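PDB 6XYC: acetyl xylan esterase from Metagenome, which cleaves ester bonds on natural xylans as a bifunctional acetyl xylan and feruloyl esterase of the alpha/beta hydrolase kind. Local coordinates for residues I43-S48 against I77-S82; A49-N54 against S187-V192; A85-Q90 against A191-K196; D167-V172 against D228-V233. All coordinates share one frame; numbering follows the deposited sequence.

In the fold
Running from the N terminus, strand 39-45 ends within 43-48, and interaction 1 closes the beta-alpha-beta crossover through helix 56-69 when 77-82 comes in beside it. Interaction 2 opens at 49-54, inside that loop, and closes much later at 187-192, so it crosses interaction 1. Interaction 3 opens at 85-90, where helix 89-103 begins, and, like interaction 2, ends on helix 189-193, the two sharing Ala-191 and Val-192. Interaction 4 joins the loops that follow the neighbouring strands 164-168 and 222-227 and crosses both interaction 2 and interaction 3. Interactions 1, 2 and 4 meet the bound inhibitor AES; interaction 3 packs the end of helix 189-193 on the start of helix 89-103.

Interaction 1 of 4, residues I43-S48 against I77-S82; sequences IIIYGS and INHRSS. With AES (4-(2-aminoethyl)benzenesulfonyl fluoride), chain B.
Tyr-46 and His-79 hold their ring planes only 28° apart but with little overlap, so that Tyr-46 OH stands over the centre of the imidazole face. Tyr-46 CG sits between its backbone N and carbonyl carbon (chi1 53°), which carries the ring across to 77-82. There OH accepts a nearly straight bond from His-79 N at 3.2 Å and is also hydrogen-bonded to Ala-52 O. Asn-78 OD1 meets the ring edge, 3.5 Å from Tyr-46 CE1. Toward the strand, Ile-77 CD1 packs on Ile-45 CG1 at 3.8 Å, and Ile-77 N bonds to Ile-44 O. A phenylalanine in place of Tyr-46 would probably leave His-79 N and Ala-52 O without the hydroxyl they share. His-79 ND1 donates to Arg-80 O (2.8 Å), while NE2 meets, in the ring plane, a water also bonded to Tyr-46 O and Ser-48 OG. With both nitrogens engaged, the imidazole is fixed in rotation and linked through water to the loop whose Gly-47 and Ser-48 line the AES pocket.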
loop_
_atom_site.group_PDB
_atom_site.type_symbol
_atom_site.label_atom_id
_atom_site.label_comp_id
_atom_site.label_asym_id
_atom_site.label_seq_id
_atom_site.Cartn_x
_atom_site.Cartn_y
_atom_site.Cartn_z
ATOM N N ILE A 43 -6.540 -5.382 -0.073
ATOM C CA ILE A 43 -5.669 -5.146 -1.219
ATOM C C ILE A 43 -4.225 -5.177 -0.740
ATOM O O ILE A 43 -3.875 -4.540 0.263
ATOM C CB ILE A 43 -6.000 -3.807 -1.893
ATOM C CG1 ILE A 43 -7.382 -3.885 -2.552
ATOM C CG2 ILE A 43 -4.937 -3.452 -2.925
ATOM C CD1 ILE A 43 -7.945 -2.547 -2.969
ATOM N N ILE A 44 -3.379 -5.935 -1.437
ATOM C CA ILE A 44 -1.980 -6.049 -1.042
ATOM C C ILE A 44 -1.090 -5.595 -2.188
ATOM O O ILE A 44 -1.412 -5.776 -3.368
ATOM C CB ILE A 44 -1.614 -7.482 -0.599
ATOM C CG1 ILE A 44 -1.576 -8.451 -1.781
ATOM C CG2 ILE A 44 -2.605 -7.988 0.446
ATOM C CD1 ILE A 44 -1.070 -9.845 -1.404
ATOM N N ILE A 45 0.057 -5.018 -1.830
ATOM C CA ILE A 45 0.945 -4.382 -2.802
ATOM C C ILE A 45 2.387 -4.761 -2.489
ATOM O O ILE A 45 2.869 -4.527 -1.375
ATOM C CB ILE A 45 0.804 -2.846 -2.805
ATOM C CG1 ILE A 45 -0.666 -2.425 -2.855
ATOM C CG2 ILE A 45 1.594 -2.251 -3.985
ATOM C CD1 ILE A 45 -0.851 -0.931 -2.653
ATOM N N TYR A 46 3.084 -5.302 -3.483
ATOM C CA TYR A 46 4.470 -5.712 -3.307
ATOM C C TYR A 46 5.373 -4.502 -3.083
ATOM O O TYR A 46 5.033 -3.361 -3.417
ATOM C CB TYR A 46 4.967 -6.471 -4.539
ATOM C CG TYR A 46 4.749 -5.723 -5.842
ATOM C CD1 TYR A 46 3.689 -6.053 -6.681
ATOM C CD2 TYR A 46 5.582 -4.674 -6.232
ATOM C CE1 TYR A 46 3.470 -5.371 -7.862
ATOM C CE2 TYR A 46 5.374 -3.991 -7.425
ATOM C CZ TYR A 46 4.309 -4.340 -8.231
ATOM O OH TYR A 46 4.086 -3.671 -9.412
ATOM N N GLY A 47 6.546 -4.773 -2.523
ATOM C CA GLY A 47 7.625 -3.807 -2.462
ATOM C C GLY A 47 8.653 -4.060 -3.549
ATOM O O GLY A 47 8.927 -5.201 -3.920
ATOM N N SER A 48 9.222 -2.971 -4.059
ATOM C CA SER A 48 10.137 -3.059 -5.191
ATOM C C SER A 48 10.892 -1.759 -5.433
ATOM O O SER A 48 11.402 -1.540 -6.536
ATOM C CB SER A 48 9.368 -3.416 -6.461
ATOM O OG SER A 48 8.617 -2.296 -6.918
ATOM N N ILE A 77 -2.193 -6.414 -6.454
ATOM C CA ILE A 77 -2.240 -5.540 -7.615
ATOM C C ILE A 77 -0.837 -5.255 -8.126
ATOM O O ILE A 77 0.133 -5.185 -7.363
ATOM C CB ILE A 77 -2.972 -4.214 -7.300
ATOM C CG1 ILE A 77 -2.201 -3.406 -6.243
ATOM C CG2 ILE A 77 -4.390 -4.482 -6.821
ATOM C CD1 ILE A 77 -2.731 -2.002 -6.040
ATOM N N ASN A 78 -0.741 -5.074 -9.442
ATOM C CA ASN A 78 0.418 -4.447 -10.058
ATOM C C ASN A 78 0.230 -2.931 -10.106
ATOM O O ASN A 78 -0.888 -2.420 -10.059
ATOM C CB ASN A 78 0.640 -4.986 -11.474
ATOM C CG ASN A 78 1.229 -6.380 -11.490
ATOM O OD1 ASN A 78 1.803 -6.847 -10.508
ATOM N ND2 ASN A 78 1.095 -7.050 -12.627
ATOM N N HIS A 79 1.350 -2.215 -10.178
ATOM C CA HIS A 79 1.352 -0.793 -10.489
ATOM C C HIS A 79 2.474 -0.548 -11.488
ATOM O O HIS A 79 3.353 -1.391 -11.670
ATOM C CB HIS A 79 1.529 0.087 -9.245
ATOM C CG HIS A 79 2.845 -0.084 -8.559
ATOM N ND1 HIS A 79 4.024 0.404 -9.076
ATOM C CD2 HIS A 79 3.166 -0.695 -7.394
ATOM C CE1 HIS A 79 5.017 0.101 -8.257
ATOM N NE2 HIS A 79 4.523 -0.565 -7.229
ATOM N N ARG A 80 2.428 0.599 -12.158
ATOM C CA ARG A 80 3.430 0.896 -13.171
ATOM C C ARG A 80 4.785 1.165 -12.525
ATOM O O ARG A 80 4.878 1.654 -11.395
ATOM C CB ARG A 80 3.012 2.098 -14.013
ATOM C CG ARG A 80 2.044 1.769 -15.131
ATOM C CD ARG A 80 1.534 3.040 -15.788
ATOM N NE ARG A 80 0.623 3.764 -14.915
ATOM C CZ ARG A 80 0.173 4.994 -15.148
ATOM N NH1 ARG A 80 0.545 5.644 -16.243
ATOM N NH2 ARG A 80 -0.656 5.575 -14.288
ATOM N N SER A 81 5.843 0.830 -13.260
ATOM C CA SER A 81 7.199 1.064 -12.785
ATOM C C SER A 81 7.526 2.552 -12.798
ATOM O O SER A 81 7.099 3.297 -13.688
ATOM C CB SER A 81 8.203 0.308 -13.662
ATOM O OG SER A 81 9.538 0.707 -13.389
ATOM N N SER A 82 8.283 2.990 -11.792
ATOM C CA SER A 82 8.789 4.355 -11.798
ATOM C C SER A 82 9.593 4.646 -13.053
ATOM O O SER A 82 9.717 5.812 -13.441
ATOM C CB SER A 82 9.651 4.610 -10.561
ATOM O OG SER A 82 10.807 3.794 -10.572
HETATM C C3 AES B . 14.572 1.085 -1.111
HETATM C C2 AES B . 13.701 0.066 -0.869
HETATM C C1 AES B . 12.363 0.319 -0.855
HETATM S S AES B . 11.315 -1.036 -0.584
HETATM O O1S AES B . 10.399 -1.210 -1.742
HETATM O O2S AES B . 12.096 -2.266 -0.678
HETATM C C6 AES B . 11.864 1.563 -1.071
HETATM C C5 AES B . 12.744 2.597 -1.315
HETATM C C4 AES B . 14.098 2.353 -1.340
HETATM C C7 AES B . 15.112 3.517 -1.600
HETATM C C8 AES B . 14.894 4.657 -0.572
HETATM N N8 AES B . 16.043 5.498 -0.631
HETATM O O HOH W 1 0.924 -6.812 -5.204
HETATM O O HOH W 2 6.150 -1.522 -5.263
#

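Interaction 2 of 4, residues A49-N54 against S187-V192; sequences AWFANN and STPEAV. With AES (4-(2-aminoethyl)benzenesulfonyl fluoride), chain B.
Ala-49 and Pro-189 bring the backbones closest, their CA atoms 5.8 Å apart, where the loop ahead of helix 56-69 turns through the positive phi angles of Ala-49 and Trp-50 to face the first turn of helix 189-193. Pro-189 is the wedge: its CB lies 3.7 Å from Ala-49 CB, and its ring atoms meet Phe-51 CE2 and CZ. The same Phe-51 ring takes Ala-49 O over one face and presents its edge to Val-192, Phe-51 CE1 lying 3.8 Å from Val-192 CG1. Trp-50 reaches the helix with CZ3, 4.0 Å from Glu-190 CA. A water bridges Ala-49 O and Pro-189 O. The bound inhibitor spans the contact. Ala-49 N donates to AES O1S at 2.8 Å (161°), and at the other end AES N8 donates to Glu-190 OE2 at 2.6 Å, probably as an ammonium facing a carboxylate. Glu-190 CG stands between its backbone N and carbonyl carbon (chi1 55°) and the chain bends at chi2, which takes the carboxylate there; Asn-184 holds OE1. The N-H groups of Ala-49 and Ser-122, both bonded to AES, are consistent with the oxyanion hole of an alpha/beta hydrolase, with helix 189-193 walling the adjoining ligand pocket.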
loop_
_atom_site.group_PDB
_atom_site.type_symbol
_atom_site.label_atom_id
_atom_site.label_comp_id
_atom_site.label_asym_id
_atom_site.label_seq_id
_atom_site.Cartn_x
_atom_site.Cartn_y
_atom_site.Cartn_z
ATOM N N ALA A 49 10.971 -0.894 -4.418
ATOM C CA ALA A 49 11.519 0.452 -4.593
ATOM C C ALA A 49 10.836 1.160 -5.763
ATOM O O ALA A 49 11.450 1.961 -6.472
ATOM C CB ALA A 49 13.036 0.415 -4.785
ATOM N N TRP A 50 9.555 0.838 -5.980
ATOM C CA TRP A 50 8.702 1.372 -7.044
ATOM C C TRP A 50 9.118 0.917 -8.443
ATOM O O TRP A 50 8.525 1.374 -9.432
ATOM C CB TRP A 50 8.641 2.907 -7.011
ATOM C CG TRP A 50 8.097 3.451 -5.716
ATOM C CD1 TRP A 50 6.809 3.374 -5.273
ATOM C CD2 TRP A 50 8.829 4.150 -4.704
ATOM N NE1 TRP A 50 6.694 3.972 -4.042
ATOM C CE2 TRP A 50 7.919 4.461 -3.671
ATOM C CE3 TRP A 50 10.164 4.540 -4.566
ATOM C CZ2 TRP A 50 8.303 5.145 -2.521
ATOM C CZ3 TRP A 50 10.541 5.219 -3.425
ATOM C CH2 TRP A 50 9.618 5.510 -2.415
ATOM N N PHE A 51 10.092 0.005 -8.557
ATOM C CA PHE A 51 10.636 -0.335 -9.869
ATOM C C PHE A 51 9.837 -1.422 -10.585
ATOM O O PHE A 51 9.868 -1.488 -11.819
ATOM C CB PHE A 51 12.092 -0.809 -9.765
ATOM C CG PHE A 51 13.094 0.290 -9.527
ATOM C CD1 PHE A 51 13.017 1.494 -10.207
ATOM C CD2 PHE A 51 14.125 0.099 -8.615
ATOM C CE1 PHE A 51 13.942 2.500 -9.981
ATOM C CE2 PHE A 51 15.054 1.096 -8.379
ATOM C CZ PHE A 51 14.967 2.296 -9.071
ATOM N N ALA A 52 9.145 -2.295 -9.857
ATOM C CA ALA A 52 8.519 -3.462 -10.474
ATOM C C ALA A 52 7.087 -3.152 -10.894
ATOM O O ALA A 52 6.361 -2.438 -10.197
ATOM C CB ALA A 52 8.532 -4.654 -9.516
ATOM N N ASN A 53 6.686 -3.698 -12.045
ATOM C CA ASN A 53 5.326 -3.539 -12.547
ATOM C C ASN A 53 4.607 -4.873 -12.723
ATOM O O ASN A 53 3.538 -4.911 -13.343
ATOM C CB ASN A 53 5.333 -2.768 -13.877
ATOM C CG ASN A 53 6.041 -3.523 -14.999
ATOM O OD1 ASN A 53 6.425 -4.683 -14.848
ATOM N ND2 ASN A 53 6.214 -2.855 -16.133
ATOM N N ASN A 54 5.156 -5.966 -12.172
ATOM C CA ASN A 54 4.642 -7.296 -12.482
ATOM C C ASN A 54 4.767 -8.278 -11.320
ATOM O O ASN A 54 4.716 -9.493 -11.551
ATOM C CB ASN A 54 5.386 -7.870 -13.697
ATOM C CG ASN A 54 6.875 -7.940 -13.475
ATOM O OD1 ASN A 54 7.381 -7.464 -12.462
ATOM N ND2 ASN A 54 7.586 -8.524 -14.420
ATOM N N SER A 187 20.667 9.455 -7.261
ATOM C CA SER A 187 20.993 8.070 -7.561
ATOM C C SER A 187 19.948 7.079 -7.075
ATOM O O SER A 187 20.033 5.896 -7.421
ATOM C CB SER A 187 22.322 7.717 -6.880
ATOM O OG SER A 187 22.172 7.781 -5.474
ATOM N N THR A 188 18.983 7.518 -6.292
ATOM C CA THR A 188 18.196 6.626 -5.460
ATOM C C THR A 188 16.828 6.360 -6.067
ATOM O O THR A 188 16.405 7.022 -7.021
ATOM C CB THR A 188 18.044 7.227 -4.063
ATOM O OG1 THR A 188 17.411 8.506 -4.147
ATOM C CG2 THR A 188 19.406 7.381 -3.398
ATOM N N PRO A 189 16.097 5.377 -5.528
ATOM C CA PRO A 189 14.786 5.041 -6.115
ATOM C C PRO A 189 13.771 6.173 -6.073
ATOM O O PRO A 189 12.986 6.320 -7.020
ATOM C CB PRO A 189 14.334 3.834 -5.278
ATOM C CG PRO A 189 15.647 3.172 -4.852
ATOM C CD PRO A 189 16.559 4.355 -4.566
ATOM N N GLU A 190 13.742 6.971 -5.002
ATOM C CA GLU A 190 12.794 8.079 -4.961
ATOM C C GLU A 190 13.132 9.140 -5.999
ATOM O O GLU A 190 12.230 9.829 -6.490
ATOM C CB GLU A 190 12.742 8.707 -3.567
ATOM C CG GLU A 190 14.077 9.164 -3.036
ATOM C CD GLU A 190 14.660 8.178 -2.053
ATOM O OE1 GLU A 190 14.936 8.560 -0.896
ATOM O OE2 GLU A 190 14.843 7.004 -2.434
ATOM N N ALA A 191 14.417 9.288 -6.339
ATOM C CA ALA A 191 14.799 10.200 -7.414
ATOM C C ALA A 191 14.179 9.763 -8.735
ATOM O O ALA A 191 13.661 10.589 -9.494
ATOM C CB ALA A 191 16.324 10.274 -7.536
ATOM N N VAL A 192 14.206 8.459 -9.015
ATOM C CA VAL A 192 13.574 7.940 -10.226
ATOM C C VAL A 192 12.075 8.195 -10.192
ATOM O O VAL A 192 11.466 8.566 -11.204
ATOM C CB VAL A 192 13.890 6.438 -10.376
ATOM C CG1 VAL A 192 13.197 5.865 -11.599
ATOM C CG2 VAL A 192 15.394 6.212 -10.442
HETATM C C3 AES B . 14.572 1.085 -1.111
HETATM C C2 AES B . 13.701 0.066 -0.869
HETATM C C1 AES B . 12.363 0.319 -0.855
HETATM S S AES B . 11.315 -1.036 -0.584
HETATM O O1S AES B . 10.399 -1.210 -1.742
HETATM O O2S AES B . 12.096 -2.266 -0.678
HETATM C C6 AES B . 11.864 1.563 -1.071
HETATM C C5 AES B . 12.744 2.597 -1.315
HETATM C C4 AES B . 14.098 2.353 -1.340
HETATM C C7 AES B . 15.112 3.517 -1.600
HETATM C C8 AES B . 14.894 4.657 -0.572
HETATM N N8 AES B . 16.043 5.498 -0.631
HETATM O O HOH W 3 11.733 4.185 -8.116
#

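Interaction 3 of 4, residues A85-Q90 against A191-K196; sequences AIWPAQ and AVLIGK
Trp-87 meets Leu-193 with its backbone N, CB and CE3. The N donates to Leu-193 O at 2.9 Å in an almost straight bond (172°), and Trp-87 CB rests on the same oxygen at 3.5 Å and beside Leu-193 CG. With CG anti to the backbone N (chi1 -167°), the indole runs past the leucine: Trp-87 CE3 lies 3.9 Å from Leu-193 CD1, and Leu-193 CD2 is slightly farther off. On the pyrrole part of the indole, NE1 donates to Leu-208 O. Leu-193 CD1 also abuts Gln-90 OE1, a buried oxygen without a polar partner in the model, whereas Gln-90 NE2 donates to Ala-85 O (2.8 Å) and to Arg-80 O. Farther out, toward solvent, Ile-86 CG2 sits on Gly-195 CA at 3.6 Å; at the backbone angles of Gly-195 a CB would press on the carbonyl O of Ile-194. The contact thus sets the end of helix 189-193 against the turn that starts helix 89-103; from there Trp-87 continues inward to Leu-126 and, edge-to-face, to Phe-129 of helix 122-131.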
loop_
_atom_site.group_PDB
_atom_site.type_symbol
_atom_site.label_atom_id
_atom_site.label_comp_id
_atom_site.label_asym_id
_atom_site.label_seq_id
_atom_site.Cartn_x
_atom_site.Cartn_y
_atom_site.Cartn_z
ATOM N N ALA A 85 6.686 5.465 -15.793
ATOM C CA ALA A 85 5.775 6.565 -15.510
ATOM C C ALA A 85 6.161 7.148 -14.163
ATOM O O ALA A 85 6.325 6.399 -13.195
ATOM C CB ALA A 85 4.319 6.099 -15.483
ATOM N N ILE A 86 6.298 8.472 -14.084
ATOM C CA ILE A 86 6.739 9.070 -12.829
ATOM C C ILE A 86 5.523 9.375 -11.963
ATOM O O ILE A 86 4.379 9.300 -12.426
ATOM C CB ILE A 86 7.602 10.327 -13.055
ATOM C CG1 ILE A 86 6.816 11.456 -13.711
ATOM C CG2 ILE A 86 8.830 9.978 -13.891
ATOM C CD1 ILE A 86 7.475 12.806 -13.573
ATOM N N TRP A 87 5.768 9.680 -10.695
ATOM C CA TRP A 87 4.715 10.083 -9.776
ATOM C C TRP A 87 3.840 11.153 -10.425
ATOM O O TRP A 87 4.366 12.076 -11.058
ATOM C CB TRP A 87 5.361 10.612 -8.491
ATOM C CG TRP A 87 4.477 10.794 -7.304
ATOM C CD1 TRP A 87 4.111 11.977 -6.744
ATOM C CD2 TRP A 87 3.906 9.766 -6.491
ATOM N NE1 TRP A 87 3.325 11.753 -5.643
ATOM C CE2 TRP A 87 3.184 10.401 -5.462
ATOM C CE3 TRP A 87 3.928 8.368 -6.538
ATOM C CZ2 TRP A 87 2.484 9.688 -4.488
ATOM C CZ3 TRP A 87 3.227 7.664 -5.573
ATOM C CH2 TRP A 87 2.511 8.324 -4.565
ATOM N N PRO A 88 2.510 11.092 -10.259
ATOM C CA PRO A 88 1.743 10.193 -9.380
ATOM C C PRO A 88 1.133 8.946 -10.035
ATOM O O PRO A 88 0.106 8.462 -9.562
ATOM C CB PRO A 88 0.617 11.096 -8.892
ATOM C CG PRO A 88 0.327 11.979 -10.136
ATOM C CD PRO A 88 1.651 12.124 -10.878
ATOM N N ALA A 89 1.759 8.445 -11.101
ATOM C CA ALA A 89 1.220 7.269 -11.774
ATOM C C ALA A 89 0.919 6.154 -10.779
ATOM O O ALA A 89 -0.141 5.522 -10.840
ATOM C CB ALA A 89 2.200 6.780 -12.841
ATOM N N GLN A 90 1.831 5.919 -9.837
ATOM C CA GLN A 90 1.729 4.744 -8.983
ATOM C C GLN A 90 0.529 4.815 -8.044
ATOM O O GLN A 90 -0.147 3.803 -7.821
ATOM C CB GLN A 90 3.027 4.577 -8.196
ATOM C CG GLN A 90 4.215 4.119 -9.036
ATOM C CD GLN A 90 4.779 5.217 -9.914
ATOM O OE1 GLN A 90 4.665 6.399 -9.599
ATOM N NE2 GLN A 90 5.385 4.830 -11.032
ATOM N N ALA A 191 14.417 9.288 -6.339
ATOM C CA ALA A 191 14.799 10.200 -7.414
ATOM C C ALA A 191 14.179 9.763 -8.735
ATOM O O ALA A 191 13.661 10.589 -9.494
ATOM C CB ALA A 191 16.324 10.274 -7.536
ATOM N N VAL A 192 14.206 8.459 -9.015
ATOM C CA VAL A 192 13.574 7.940 -10.226
ATOM C C VAL A 192 12.075 8.195 -10.192
ATOM O O VAL A 192 11.466 8.566 -11.204
ATOM C CB VAL A 192 13.890 6.438 -10.376
ATOM C CG1 VAL A 192 13.197 5.865 -11.599
ATOM C CG2 VAL A 192 15.394 6.212 -10.442
ATOM N N LEU A 193 11.459 8.006 -9.022
ATOM C CA LEU A 193 10.022 8.196 -8.892
ATOM C C LEU A 193 9.603 9.611 -9.262
ATOM O O LEU A 193 8.507 9.809 -9.800
ATOM C CB LEU A 193 9.587 7.881 -7.456
ATOM C CG LEU A 193 8.119 7.943 -7.066
ATOM C CD1 LEU A 193 7.324 6.902 -7.843
ATOM C CD2 LEU A 193 7.960 7.726 -5.565
ATOM N N ILE A 194 10.443 10.606 -8.992
ATOM C CA ILE A 194 10.084 11.997 -9.237
ATOM C C ILE A 194 10.677 12.510 -10.549
ATOM O O ILE A 194 10.757 13.724 -10.754
ATOM C CB ILE A 194 10.474 12.908 -8.061
ATOM C CG1 ILE A 194 11.982 12.916 -7.815
ATOM C CG2 ILE A 194 9.745 12.479 -6.794
ATOM C CD1 ILE A 194 12.426 13.945 -6.794
ATOM N N GLY A 195 11.074 11.615 -11.449
ATOM C CA GLY A 195 11.598 12.013 -12.737
ATOM C C GLY A 195 13.102 12.142 -12.810
ATOM O O GLY A 195 13.595 12.937 -13.611
ATOM N N LYS A 196 13.844 11.386 -11.995
ATOM C CA LYS A 196 15.314 11.460 -11.933
ATOM C C LYS A 196 15.797 12.884 -11.650
ATOM O O LYS A 196 16.741 13.375 -12.275
ATOM C CB LYS A 196 15.928 10.895 -13.222
ATOM C CG LYS A 196 15.523 9.449 -13.461
ATOM C CD LYS A 196 16.224 8.853 -14.657
ATOM C CE LYS A 196 15.227 8.463 -15.732
ATOM N NZ LYS A 196 14.339 7.345 -15.303
#

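Interaction 4 of 4, residues D167-V172 against D228-V233; sequences DWFGPV and DADNVV. With AES (4-(2-aminoethyl)benzenesulfonyl fluoride), chain B.
Val-233 fills the close-packed half of this contact, pressing CG1 on the backbone of Pro-171 (3.8 Å from N) and on Pro-171 CB at 4.0 Å. Its CB lies 3.9 Å from Phe-169 O, which is buried without a polar partner in the model. Asp-230 CG is anti to the backbone N (chi1 -171°), which directs OD2 at Phe-169: it meets Phe-169 CB at 3.5 Å, the carboxylate turned 69° from the phenyl plane, and accepts a bond from His-262 ND1. Asp-230 OD1 curls back, making an Asx turn with Val-232 N at 2.7 Å, nearly in line with the C-O bond, extended to an Asx motif by Val-233 N at 2.9 Å from above the carboxylate plane. An alanine in place of Asp-230 would probably leave His-262 ND1 and these two N-H groups without their acceptors and let the loop shift. The other half is loose: Asp-228, Ala-229 and Asn-231 are exposed, and Val-232 instead places CG1 3.4 Å from AES C2. Pro-171 CG and Val-233 CG2 also border the inhibitor. An aspartate on the loop after strand 222-227, bonded to His-262 near Ser-121, is consistent with the acid of an alpha/beta-hydrolase Ser-His-Asp triad.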
loop_
_atom_site.group_PDB
_atom_site.type_symbol
_atom_site.label_atom_id
_atom_site.label_comp_id
_atom_site.label_asym_id
_atom_site.label_seq_id
_atom_site.Cartn_x
_atom_site.Cartn_y
_atom_site.Cartn_z
ATOM N N ASP A 167 1.070 -1.019 7.254
ATOM C CA ASP A 167 2.262 -0.508 6.585
ATOM C C ASP A 167 3.454 -1.324 7.071
ATOM O O ASP A 167 3.884 -1.188 8.225
ATOM C CB ASP A 167 2.424 0.981 6.879
ATOM C CG ASP A 167 3.823 1.490 6.644
ATOM O OD1 ASP A 167 4.579 0.884 5.859
ATOM O OD2 ASP A 167 4.170 2.527 7.252
ATOM N N TRP A 168 3.975 -2.189 6.198
ATOM C CA TRP A 168 5.168 -2.973 6.505
ATOM C C TRP A 168 6.395 -2.197 6.024
ATOM O O TRP A 168 6.649 -2.116 4.820
ATOM C CB TRP A 168 5.136 -4.349 5.847
ATOM C CG TRP A 168 4.058 -5.305 6.263
ATOM C CD1 TRP A 168 2.802 -5.387 5.745
ATOM C CD2 TRP A 168 4.158 -6.352 7.243
ATOM N NE1 TRP A 168 2.107 -6.410 6.347
ATOM C CE2 TRP A 168 2.913 -7.013 7.274
ATOM C CE3 TRP A 168 5.175 -6.790 8.103
ATOM C CZ2 TRP A 168 2.654 -8.081 8.135
ATOM C CZ3 TRP A 168 4.912 -7.850 8.959
ATOM C CH2 TRP A 168 3.667 -8.487 8.962
ATOM N N PHE A 169 7.158 -1.648 6.967
ATOM C CA PHE A 169 8.432 -0.954 6.730
ATOM C C PHE A 169 8.452 -0.143 5.429
ATOM O O PHE A 169 9.350 -0.276 4.598
ATOM C CB PHE A 169 9.634 -1.930 6.785
ATOM C CG PHE A 169 9.435 -3.256 6.044
ATOM C CD1 PHE A 169 9.035 -4.400 6.728
ATOM C CD2 PHE A 169 9.708 -3.370 4.684
ATOM C CE1 PHE A 169 8.866 -5.612 6.068
ATOM C CE2 PHE A 169 9.533 -4.582 4.021
ATOM C CZ PHE A 169 9.117 -5.703 4.715
ATOM N N GLY A 170 7.480 0.762 5.281
ATOM C CA GLY A 170 7.394 1.603 4.106
ATOM C C GLY A 170 8.194 2.883 4.238
ATOM O O GLY A 170 8.277 3.485 5.315
ATOM N N PRO A 171 8.827 3.316 3.143
ATOM C CA PRO A 171 9.457 4.635 3.093
ATOM C C PRO A 171 8.383 5.709 2.930
ATOM O O PRO A 171 7.729 5.787 1.882
ATOM C CB PRO A 171 10.375 4.550 1.876
ATOM C CG PRO A 171 9.673 3.613 0.957
ATOM C CD PRO A 171 8.963 2.603 1.843
ATOM N N VAL A 172 8.205 6.535 3.953
ATOM C CA VAL A 172 7.040 7.415 3.995
ATOM C C VAL A 172 7.418 8.871 4.246
ATOM O O VAL A 172 6.556 9.757 4.236
ATOM C CB VAL A 172 6.053 6.944 5.079
ATOM C CG1 VAL A 172 5.512 5.559 4.773
ATOM C CG2 VAL A 172 6.725 6.959 6.470
ATOM N N ASP A 228 13.755 -3.261 13.631
ATOM C CA ASP A 228 14.741 -2.314 14.140
ATOM C C ASP A 228 16.147 -2.581 13.610
ATOM O O ASP A 228 17.084 -1.872 13.997
ATOM C CB ASP A 228 14.722 -2.291 15.681
ATOM C CG ASP A 228 15.256 -3.562 16.316
ATOM O OD1 ASP A 228 15.955 -4.354 15.651
ATOM O OD2 ASP A 228 14.986 -3.743 17.524
ATOM N N ALA A 229 16.313 -3.563 12.722
ATOM C CA ALA A 229 17.570 -3.776 12.014
ATOM C C ALA A 229 17.368 -3.717 10.504
ATOM O O ALA A 229 18.131 -4.321 9.744
ATOM C CB ALA A 229 18.212 -5.108 12.404
ATOM N N ASP A 230 16.345 -2.996 10.052
ATOM C CA ASP A 230 16.105 -2.850 8.619
ATOM C C ASP A 230 17.222 -2.026 7.989
ATOM O O ASP A 230 17.379 -0.840 8.297
ATOM C CB ASP A 230 14.746 -2.192 8.367
ATOM C CG ASP A 230 14.345 -2.216 6.904
ATOM O OD1 ASP A 230 15.231 -2.088 6.028
ATOM O OD2 ASP A 230 13.140 -2.371 6.606
ATOM N N ASN A 231 17.986 -2.653 7.100
ATOM C CA ASN A 231 19.131 -2.030 6.455
ATOM C C ASN A 231 18.793 -1.458 5.084
ATOM O O ASN A 231 19.707 -1.119 4.327
ATOM C CB ASN A 231 20.270 -3.047 6.324
ATOM C CG ASN A 231 21.644 -2.410 6.413
ATOM O OD1 ASN A 231 21.839 -1.397 7.081
ATOM N ND2 ASN A 231 22.612 -3.015 5.735
ATOM N N VAL A 232 17.509 -1.346 4.747
ATOM C CA VAL A 232 17.096 -0.873 3.429
ATOM C C VAL A 232 16.239 0.380 3.574
ATOM O O VAL A 232 16.543 1.427 2.984
ATOM C CB VAL A 232 16.347 -1.971 2.656
ATOM C CG1 VAL A 232 15.879 -1.444 1.309
ATOM C CG2 VAL A 232 17.236 -3.191 2.469
ATOM N N VAL A 233 15.159 0.282 4.339
ATOM C CA VAL A 233 14.363 1.437 4.743
ATOM C C VAL A 233 14.528 1.600 6.245
ATOM O O VAL A 233 14.159 0.688 7.002
ATOM C CB VAL A 233 12.882 1.271 4.370
ATOM C CG1 VAL A 233 12.087 2.470 4.863
ATOM C CG2 VAL A 233 12.726 1.090 2.871
HETATM C C3 AES B . 14.572 1.085 -1.111
HETATM C C2 AES B . 13.701 0.066 -0.869
HETATM C C1 AES B . 12.363 0.319 -0.855
HETATM S S AES B . 11.315 -1.036 -0.584
HETATM O O1S AES B . 10.399 -1.210 -1.742
HETATM O O2S AES B . 12.096 -2.266 -0.678
HETATM C C6 AES B . 11.864 1.563 -1.071
HETATM C C5 AES B . 12.744 2.597 -1.315
HETATM C C4 AES B . 14.098 2.353 -1.340
HETATM C C7 AES B . 15.112 3.517 -1.600
HETATM C C8 AES B . 14.894 4.657 -0.572
HETATM N N8 AES B . 16.043 5.498 -0.631
#